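Local coordinates for putatuve endo-xylanase (Clostridium stercorarium, PDB 1O8P), which is a family 6 carbohydrate-binding module of a putative xylanase, and probably binds xylan and cellulose chains for the attached enzyme, at residues Gly55-Gly60 and Leu133-Pro138; Ile89-Gly94 and Gly102-Gly107; Asn67-Asp72 and Ala126-Ile131. All coordinates share one frame; numbering follows the deposited sequence.

Overall arrangement
The loop 55-60 after strand 52-55 leads into strand 62-69, whose last residues, with the loop beyond them (67-72), enter contact 3. After strand 74-82, strands 87-93 and 100-106 pair as a hairpin in contact 2. The chain runs through 126-131, which closes contact 3 with 53 residues between its segments, and on to 133-138, which closes contact 1 with 72. Contact 2 thus lies within the span of contact 3, and contact 3 within that of contact 1; none cross. Strand 128-135 is common ground: it pairs with 62-69, contact 3 lying at its first residues, 87-93 runs beside it, and 133-138 meets the 55-60 loop, so all three contacts reach one beta-sandwich sheet.

Contact 1: residues Gly55-Gly60 and Leu133-Pro138; sequences GYIENG and LVFSGP
Phe-135 and Ile-57 join strand 128-135 of the beta-sandwich and the turn that follows it to the loop 55-60 that precedes strand 62-69 in this family 6 carbohydrate-binding module. Phe-135 presents one face of its ring to Ile-57: Ile-57 CD1 stands over the centre of the Phe-135 ring, 3.9 Å from the centroid and 13° off the normal, a CH-pi contact. The opposite face has the carbonyl carbon of Leu-133 near its rim. At the base of the ring the other branch of Ile-57, CG2, presses on Phe-135 CB at 3.5 Å. In Ile-57, chi1 (-80°) sets CG1 beside the backbone N and chi2 (162°) extends CD1 beyond it; as a result CG2 rests on CB and CG of Phe-135 while CD1 lies over the ring. The carbonyl O of Phe-135 accepts the one hydrogen bond of the contact, from Gly-60 N at 2.9 Å, with the donor nearly along the C=O axis; the CA of Asn-59 makes a further CA-H...O approach to this oxygen. Val-141 of strand 140-147, Thr-63 and Ile-89 also pack on the Phe-135 side chain. At Ser-136 the backbone meets the side chain of Asn-59, whose OD1 comes to 3.3 Å from Ser-136 CA. The Ser-136 hydroxyl serves the neighbouring strand instead, hydrogen-bonded to Thr-87 and Thr-88. Gly-137 turns its carbonyl O onto Ile-57 CG2 at 3.4 Å. Last comes Pro-138, whose ring passes the bent side chain of Glu-58 at an oblique angle, CG being 4.1 Å from Glu-58 OE1. The CA of Pro-138 makes a CA-H...O contact with Ile-57 O, 3.3 Å between CA and O.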
loop_
_atom_site.group_PDB
_atom_site.type_symbol
_atom_site.label_atom_id
_atom_site.label_comp_id
_atom_site.label_asym_id
_atom_site.label_seq_id
_atom_site.Cartn_x
_atom_site.Cartn_y
_atom_site.Cartn_z
ATOM N N GLY A 55 5.142 2.637 -9.444
ATOM C CA GLY A 55 6.525 3.092 -9.350
ATOM C C GLY A 55 6.631 4.580 -9.749
ATOM O O GLY A 55 5.587 5.238 -9.871
ATOM N N TYR A 56 7.870 5.071 -9.994
ATOM C CA TYR A 56 8.227 6.489 -10.187
ATOM C C TYR A 56 7.668 7.284 -9.022
ATOM O O TYR A 56 7.168 8.403 -9.182
ATOM C CB TYR A 56 7.796 7.082 -11.549
ATOM C CG TYR A 56 8.613 6.711 -12.790
ATOM C CD1 TYR A 56 9.662 5.774 -12.746
ATOM C CD2 TYR A 56 8.302 7.275 -14.026
ATOM C CE1 TYR A 56 10.388 5.423 -13.908
ATOM C CE2 TYR A 56 8.995 6.943 -15.182
ATOM C CZ TYR A 56 10.047 6.013 -15.140
ATOM O OH TYR A 56 10.722 5.678 -16.318
ATOM N N ILE A 57 7.749 6.682 -7.833
ATOM C CA ILE A 57 7.274 7.279 -6.573
ATOM C C ILE A 57 8.366 8.133 -5.919
ATOM O O ILE A 57 9.548 7.818 -6.006
ATOM C CB ILE A 57 6.725 6.168 -5.620
ATOM C CG1 ILE A 57 5.289 5.767 -6.027
ATOM C CG2 ILE A 57 6.838 6.548 -4.130
ATOM C CD1 ILE A 57 4.864 4.432 -5.456
ATOM N N GLU A 58 7.956 9.232 -5.304
ATOM C CA GLU A 58 8.858 10.117 -4.585
ATOM C C GLU A 58 8.332 10.405 -3.185
ATOM O O GLU A 58 7.166 10.160 -2.897
ATOM C CB GLU A 58 8.987 11.443 -5.350
ATOM C CG GLU A 58 9.638 11.337 -6.727
ATOM C CD GLU A 58 11.091 10.840 -6.736
ATOM O OE1 GLU A 58 11.802 10.840 -5.691
ATOM O OE2 GLU A 58 11.557 10.451 -7.835
ATOM N N ASN A 59 9.198 10.935 -2.316
ATOM C CA ASN A 59 8.773 11.531 -1.042
ATOM C C ASN A 59 7.546 12.449 -1.194
ATOM O O ASN A 59 7.533 13.359 -2.036
ATOM C CB ASN A 59 9.941 12.320 -0.398
ATOM C CG ASN A 59 9.591 12.831 0.961
ATOM O OD1 ASN A 59 8.890 12.157 1.677
ATOM N ND2 ASN A 59 10.045 14.032 1.322
ATOM N N GLY A 60 6.530 12.211 -0.369
ATOM C CA GLY A 60 5.298 12.963 -0.359
ATOM C C GLY A 60 4.203 12.407 -1.257
ATOM O O GLY A 60 3.044 12.852 -1.161
ATOM N N LEU A 133 -1.852 5.167 1.308
ATOM C CA LEU A 133 -0.407 4.869 1.440
ATOM C C LEU A 133 0.392 6.158 1.134
ATOM O O LEU A 133 0.208 6.754 0.083
ATOM C CB LEU A 133 -0.004 3.750 0.458
ATOM C CG LEU A 133 -0.839 2.462 0.540
ATOM C CD1 LEU A 133 -0.325 1.451 -0.521
ATOM C CD2 LEU A 133 -0.763 1.860 1.985
ATOM N N VAL A 134 1.234 6.588 2.071
ATOM C CA VAL A 134 2.020 7.781 1.923
ATOM C C VAL A 134 3.469 7.336 1.909
ATOM O O VAL A 134 3.913 6.620 2.799
ATOM C CB VAL A 134 1.723 8.844 3.047
ATOM C CG1 VAL A 134 2.525 10.141 2.805
ATOM C CG2 VAL A 134 0.193 9.123 3.159
ATOM N N PHE A 135 4.187 7.759 0.870
ATOM C CA PHE A 135 5.537 7.302 0.582
ATOM C C PHE A 135 6.617 8.358 0.917
ATOM O O PHE A 135 6.409 9.541 0.659
ATOM C CB PHE A 135 5.613 6.966 -0.900
ATOM C CG PHE A 135 4.648 5.900 -1.324
ATOM C CD1 PHE A 135 4.892 4.568 -1.029
ATOM C CD2 PHE A 135 3.504 6.234 -2.009
ATOM C CE1 PHE A 135 4.003 3.568 -1.423
ATOM C CE2 PHE A 135 2.592 5.260 -2.406
ATOM C CZ PHE A 135 2.850 3.927 -2.113
ATOM N N SER A 136 7.749 7.917 1.479
ATOM C CA SER A 136 8.828 8.827 1.911
ATOM C C SER A 136 10.033 8.772 0.971
ATOM O O SER A 136 11.057 9.442 1.147
ATOM C CB SER A 136 9.220 8.578 3.380
ATOM O OG SER A 136 9.935 7.375 3.510
ATOM N N GLY A 137 9.883 8.012 -0.084
ATOM C CA GLY A 137 10.974 7.819 -1.002
ATOM C C GLY A 137 10.576 6.806 -2.059
ATOM O O GLY A 137 9.487 6.234 -2.012
ATOM N N PRO A 138 11.447 6.637 -3.048
ATOM C CA PRO A 138 11.235 5.674 -4.151
ATOM C C PRO A 138 11.002 4.214 -3.669
ATOM O O PRO A 138 11.769 3.682 -2.842
ATOM C CB PRO A 138 12.534 5.789 -4.978
ATOM C CG PRO A 138 13.181 7.132 -4.548
ATOM C CD PRO A 138 12.685 7.427 -3.185
#

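Contact 2: residues Ile89-Gly94 and Gly102-Gly107; sequences IQVRLG and GTIYVG
Ile-89 and Ile-104 form a hydrogen-bonded pair in the antiparallel beta hairpin of strands 87-93 and 100-106. Ile-89 N bonds to Ile-104 O, and Ile-104 N returns the bond to Ile-89 O at 2.8 Å. Two residues along, Val-91 N bonds to Gly-102 O, whereas the return bond from Gly-102 N to Val-91 O is weak at 3.4 Å. On the face of these pairs the side chains are apolar: Ile-89 CD1 meets Val-106 CG2 at 3.9 Å, and Val-91 CG2 lies near Ile-104 CG1. Behind them stand Val-77, Ala-79 and Val-81 of strand 74-82, in the other sheet of the sandwich.

Gln-90 and Thr-103, a non-hydrogen-bonded pair, point the same way from the other face, side by side. Gln-90 CG lies beside its backbone N (chi1 -77°), and the chain runs extended beyond it, carrying the amide to a water and to Arg-92. The water accepts from Gln-90 NE2 at 2.9 Å and is bonded also to Thr-103 OG1. Arg-92, itself tied through NH1 to Gly-98 O, uses NE and NH2 to grip Gln-90 OE1 side-on, within the guanidinium plane but above the amide plane, NE at 3.2 Å.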
loop_
_atom_site.group_PDB
_atom_site.type_symbol
_atom_site.label_atom_id
_atom_site.label_comp_id
_atom_site.label_asym_id
_atom_site.label_seq_id
_atom_site.Cartn_x
_atom_site.Cartn_y
_atom_site.Cartn_z
ATOM N N ILE A 89 6.433 3.287 4.105
ATOM C CA ILE A 89 5.089 3.513 3.599
ATOM C C ILE A 89 4.199 3.680 4.809
ATOM O O ILE A 89 4.077 2.790 5.627
ATOM C CB ILE A 89 4.623 2.301 2.739
ATOM C CG1 ILE A 89 5.676 1.943 1.678
ATOM C CG2 ILE A 89 3.177 2.526 2.183
ATOM C CD1 ILE A 89 5.470 0.620 0.925
ATOM N N GLN A 90 3.589 4.843 4.939
ATOM C CA GLN A 90 2.613 5.057 5.966
ATOM C C GLN A 90 1.272 4.542 5.484
ATOM O O GLN A 90 0.930 4.678 4.308
ATOM C CB GLN A 90 2.516 6.544 6.286
ATOM C CG GLN A 90 3.695 7.019 7.143
ATOM C CD GLN A 90 3.575 8.479 7.530
ATOM O OE1 GLN A 90 2.827 9.224 6.909
ATOM N NE2 GLN A 90 4.293 8.882 8.565
ATOM N N VAL A 91 0.523 3.963 6.416
ATOM C CA VAL A 91 -0.822 3.460 6.179
ATOM C C VAL A 91 -1.776 4.308 7.026
ATOM O O VAL A 91 -1.711 4.276 8.251
ATOM C CB VAL A 91 -0.956 1.922 6.485
ATOM C CG1 VAL A 91 -2.346 1.440 6.072
ATOM C CG2 VAL A 91 0.130 1.113 5.749
ATOM N N ARG A 92 -2.625 5.088 6.359
ATOM C CA ARG A 92 -3.458 6.094 7.015
ATOM C C ARG A 92 -4.929 5.959 6.644
ATOM O O ARG A 92 -5.266 5.354 5.618
ATOM C CB ARG A 92 -3.025 7.502 6.611
ATOM C CG ARG A 92 -1.615 7.875 6.928
ATOM C CD ARG A 92 -1.508 9.321 7.013
ATOM N NE ARG A 92 -0.273 9.785 7.585
ATOM C CZ ARG A 92 -0.182 10.497 8.689
ATOM N NH1 ARG A 92 -1.255 10.814 9.393
ATOM N NH2 ARG A 92 1.004 10.871 9.106
ATOM N N LEU A 93 -5.804 6.536 7.478
ATOM C CA LEU A 93 -7.230 6.594 7.174
ATOM C C LEU A 93 -7.631 7.889 6.425
ATOM O O LEU A 93 -7.223 8.984 6.810
ATOM C CB LEU A 93 -8.027 6.529 8.455
ATOM C CG LEU A 93 -7.984 5.226 9.246
ATOM C CD1 LEU A 93 -8.871 5.386 10.462
ATOM C CD2 LEU A 93 -8.395 4.010 8.365
ATOM N N GLY A 94 -8.418 7.755 5.352
ATOM C CA GLY A 94 -9.154 8.904 4.830
ATOM C C GLY A 94 -8.325 9.761 3.900
ATOM O O GLY A 94 -8.685 9.910 2.747
ATOM N N GLY A 102 -0.173 2.707 10.907
ATOM C CA GLY A 102 1.096 2.016 11.032
ATOM C C GLY A 102 2.036 2.452 9.933
ATOM O O GLY A 102 1.621 3.127 8.974
ATOM N N THR A 103 3.289 2.023 10.069
ATOM C CA THR A 103 4.306 2.326 9.093
ATOM C C THR A 103 5.039 1.061 8.698
ATOM O O THR A 103 5.576 0.355 9.560
ATOM C CB THR A 103 5.312 3.369 9.699
ATOM O OG1 THR A 103 4.585 4.530 10.068
ATOM C CG2 THR A 103 6.279 3.891 8.658
ATOM N N ILE A 104 5.117 0.816 7.394
ATOM C CA ILE A 104 5.940 -0.266 6.848
ATOM C C ILE A 104 7.352 0.280 6.584
ATOM O O ILE A 104 7.504 1.208 5.825
ATOM C CB ILE A 104 5.327 -0.820 5.505
ATOM C CG1 ILE A 104 3.819 -1.101 5.651
ATOM C CG2 ILE A 104 6.076 -2.074 5.081
ATOM C CD1 ILE A 104 3.186 -1.738 4.394
ATOM N N TYR A 105 8.369 -0.342 7.181
ATOM C CA TYR A 105 9.762 0.071 7.028
ATOM C C TYR A 105 10.351 -0.823 5.974
ATOM O O TYR A 105 10.585 -1.989 6.203
ATOM C CB TYR A 105 10.531 -0.055 8.374
ATOM C CG TYR A 105 10.058 1.009 9.335
ATOM C CD1 TYR A 105 10.579 2.309 9.281
ATOM C CD2 TYR A 105 9.043 0.740 10.241
ATOM C CE1 TYR A 105 10.087 3.316 10.108
ATOM C CE2 TYR A 105 8.551 1.729 11.073
ATOM C CZ TYR A 105 9.070 3.010 10.994
ATOM O OH TYR A 105 8.578 3.976 11.815
ATOM N N VAL A 106 10.551 -0.274 4.791
ATOM C CA VAL A 106 11.015 -1.081 3.684
ATOM C C VAL A 106 12.537 -0.895 3.539
ATOM O O VAL A 106 13.004 0.221 3.256
ATOM C CB VAL A 106 10.293 -0.725 2.376
ATOM C CG1 VAL A 106 10.698 -1.729 1.301
ATOM C CG2 VAL A 106 8.769 -0.679 2.573
ATOM N N GLY A 107 13.296 -1.971 3.775
ATOM C CA GLY A 107 14.709 -1.985 3.449
ATOM C C GLY A 107 14.970 -2.270 1.975
ATOM O O GLY A 107 14.119 -2.836 1.269
HETATM O O HOH W 1 5.922 6.969 10.090
#

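Contact 3: residues Asn67-Asp72 and Ala126-Ile131; sequences NIDFGD and AGVKDI
Asp-130 lends its side chain to the strand pairing with Asn-67: its OD1 accepts from Asn-67 N at 2.9 Å, on the anti side of the carboxylate. The backbone of Asn-67 has positive phi (61°), and its N lies near Lys-129 O at too poor an angle to bond. Asp-130 OD2 forms a salt bridge with Lys-66 NZ. One residue on, regular pairing resumes, with Ile-68 and Lys-129 exchanging both backbone bonds as a hydrogen-bonded pair. Here strands 62-69 and 128-135 run antiparallel in a sheet of the family 6 beta-sandwich, their short segments splayed at 125°. Past the strand end, Phe-70 N bonds to Gly-127 O, the donor standing above the carbonyl plane, and Gly-127 N bonds to Gly-71 O at 2.9 Å. Asp-69 OD1 accepts from Gly-71 N at 3.0 Å, an Asx turn, while its OD2 bonds to Val-19 N. On the buried side, chi1 of Phe-70 (-77°) directs its CB-CG bond toward Ile-131: Ile-131 CG1 lies at the ring edge, in plane, and Ile-131 CD1 is 3.5 Å from Phe-70 CZ. Lys-129 folds back, and its NZ hydrogen-bonds to Ala-126 O at 2.8 Å, nearly in line with the C=O.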
loop_
_atom_site.group_PDB
_atom_site.type_symbol
_atom_site.label_atom_id
_atom_site.label_comp_id
_atom_site.label_asym_id
_atom_site.label_seq_id
_atom_site.Cartn_x
_atom_site.Cartn_y
_atom_site.Cartn_z
ATOM N N ASN A 67 -13.116 2.407 0.218
ATOM C CA ASN A 67 -14.040 1.292 0.428
ATOM C C ASN A 67 -13.345 -0.046 0.684
ATOM O O ASN A 67 -13.738 -1.065 0.127
ATOM C CB ASN A 67 -15.061 1.199 -0.738
ATOM C CG ASN A 67 -15.825 2.521 -0.937
ATOM O OD1 ASN A 67 -15.851 3.119 -2.040
ATOM N ND2 ASN A 67 -16.406 3.002 0.137
ATOM N N ILE A 68 -12.330 -0.053 1.548
ATOM C CA ILE A 68 -11.787 -1.349 1.998
ATOM C C ILE A 68 -12.608 -1.884 3.195
ATOM O O ILE A 68 -12.812 -1.185 4.191
ATOM C CB ILE A 68 -10.282 -1.240 2.336
ATOM C CG1 ILE A 68 -9.486 -0.566 1.208
ATOM C CG2 ILE A 68 -9.699 -2.575 2.755
ATOM C CD1 ILE A 68 -9.812 -1.039 -0.215
ATOM N N ASP A 69 -13.045 -3.130 3.091
ATOM C CA ASP A 69 -13.830 -3.761 4.125
ATOM C C ASP A 69 -12.926 -4.576 5.086
ATOM O O ASP A 69 -12.396 -5.620 4.707
ATOM C CB ASP A 69 -14.889 -4.625 3.468
ATOM C CG ASP A 69 -15.798 -5.253 4.455
ATOM O OD1 ASP A 69 -15.631 -4.992 5.659
ATOM O OD2 ASP A 69 -16.692 -6.046 4.138
ATOM N N PHE A 70 -12.720 -4.046 6.307
ATOM C CA PHE A 70 -11.824 -4.632 7.358
ATOM C C PHE A 70 -12.601 -5.608 8.274
ATOM O O PHE A 70 -12.050 -6.215 9.201
ATOM C CB PHE A 70 -11.164 -3.512 8.219
ATOM C CG PHE A 70 -9.996 -2.788 7.519
ATOM C CD1 PHE A 70 -10.232 -1.823 6.530
ATOM C CD2 PHE A 70 -8.668 -3.091 7.839
ATOM C CE1 PHE A 70 -9.182 -1.183 5.876
ATOM C CE2 PHE A 70 -7.602 -2.428 7.202
ATOM C CZ PHE A 70 -7.871 -1.471 6.200
ATOM N N GLY A 71 -13.905 -5.726 8.053
ATOM C CA GLY A 71 -14.710 -6.660 8.809
ATOM C C GLY A 71 -14.620 -6.369 10.279
ATOM O O GLY A 71 -14.742 -5.228 10.690
ATOM N N ASP A 72 -14.400 -7.401 11.089
ATOM C CA ASP A 72 -14.336 -7.180 12.525
ATOM C C ASP A 72 -12.924 -6.899 13.048
ATOM O O ASP A 72 -12.698 -6.941 14.232
ATOM C CB ASP A 72 -15.046 -8.279 13.312
ATOM C CG ASP A 72 -14.511 -9.668 13.009
ATOM O OD1 ASP A 72 -13.371 -9.808 12.504
ATOM O OD2 ASP A 72 -15.183 -10.699 13.243
ATOM N N ALA A 126 -11.445 -1.729 11.868
ATOM C CA ALA A 126 -12.633 -2.519 11.554
ATOM C C ALA A 126 -13.599 -1.727 10.653
ATOM O O ALA A 126 -13.451 -0.522 10.486
ATOM C CB ALA A 126 -13.344 -2.939 12.859
ATOM N N GLY A 127 -14.547 -2.428 10.047
ATOM C CA GLY A 127 -15.565 -1.845 9.160
ATOM C C GLY A 127 -14.980 -1.280 7.877
ATOM O O GLY A 127 -13.854 -1.596 7.503
ATOM N N VAL A 128 -15.725 -0.391 7.227
ATOM C CA VAL A 128 -15.342 0.077 5.906
ATOM C C VAL A 128 -14.581 1.388 5.970
ATOM O O VAL A 128 -15.114 2.382 6.506
ATOM C CB VAL A 128 -16.553 0.182 4.936
ATOM C CG1 VAL A 128 -16.060 0.634 3.536
ATOM C CG2 VAL A 128 -17.241 -1.190 4.842
ATOM N N LYS A 129 -13.346 1.378 5.424
ATOM C CA LYS A 129 -12.448 2.521 5.467
ATOM C C LYS A 129 -11.815 2.856 4.119
ATOM O O LYS A 129 -11.595 1.990 3.270
ATOM C CB LYS A 129 -11.293 2.318 6.476
ATOM C CG LYS A 129 -11.664 2.014 7.937
ATOM C CD LYS A 129 -12.378 3.149 8.635
ATOM C CE LYS A 129 -12.366 2.970 10.175
ATOM N NZ LYS A 129 -13.674 2.301 10.655
ATOM N N ASP A 130 -11.488 4.132 3.953
ATOM C CA ASP A 130 -10.601 4.578 2.902
ATOM C C ASP A 130 -9.175 4.533 3.371
ATOM O O ASP A 130 -8.845 5.117 4.409
ATOM C CB ASP A 130 -10.947 5.986 2.467
ATOM C CG ASP A 130 -12.332 6.074 1.847
ATOM O OD1 ASP A 130 -12.994 5.045 1.512
ATOM O OD2 ASP A 130 -12.858 7.167 1.709
ATOM N N ILE A 131 -8.329 3.841 2.605
ATOM C CA ILE A 131 -6.916 3.655 2.981
ATOM C C ILE A 131 -5.997 4.476 2.087
ATOM O O ILE A 131 -6.116 4.479 0.853
ATOM C CB ILE A 131 -6.476 2.144 2.956
ATOM C CG1 ILE A 131 -7.204 1.362 4.041
ATOM C CG2 ILE A 131 -4.933 1.995 3.244
ATOM C CD1 ILE A 131 -6.766 1.745 5.514
#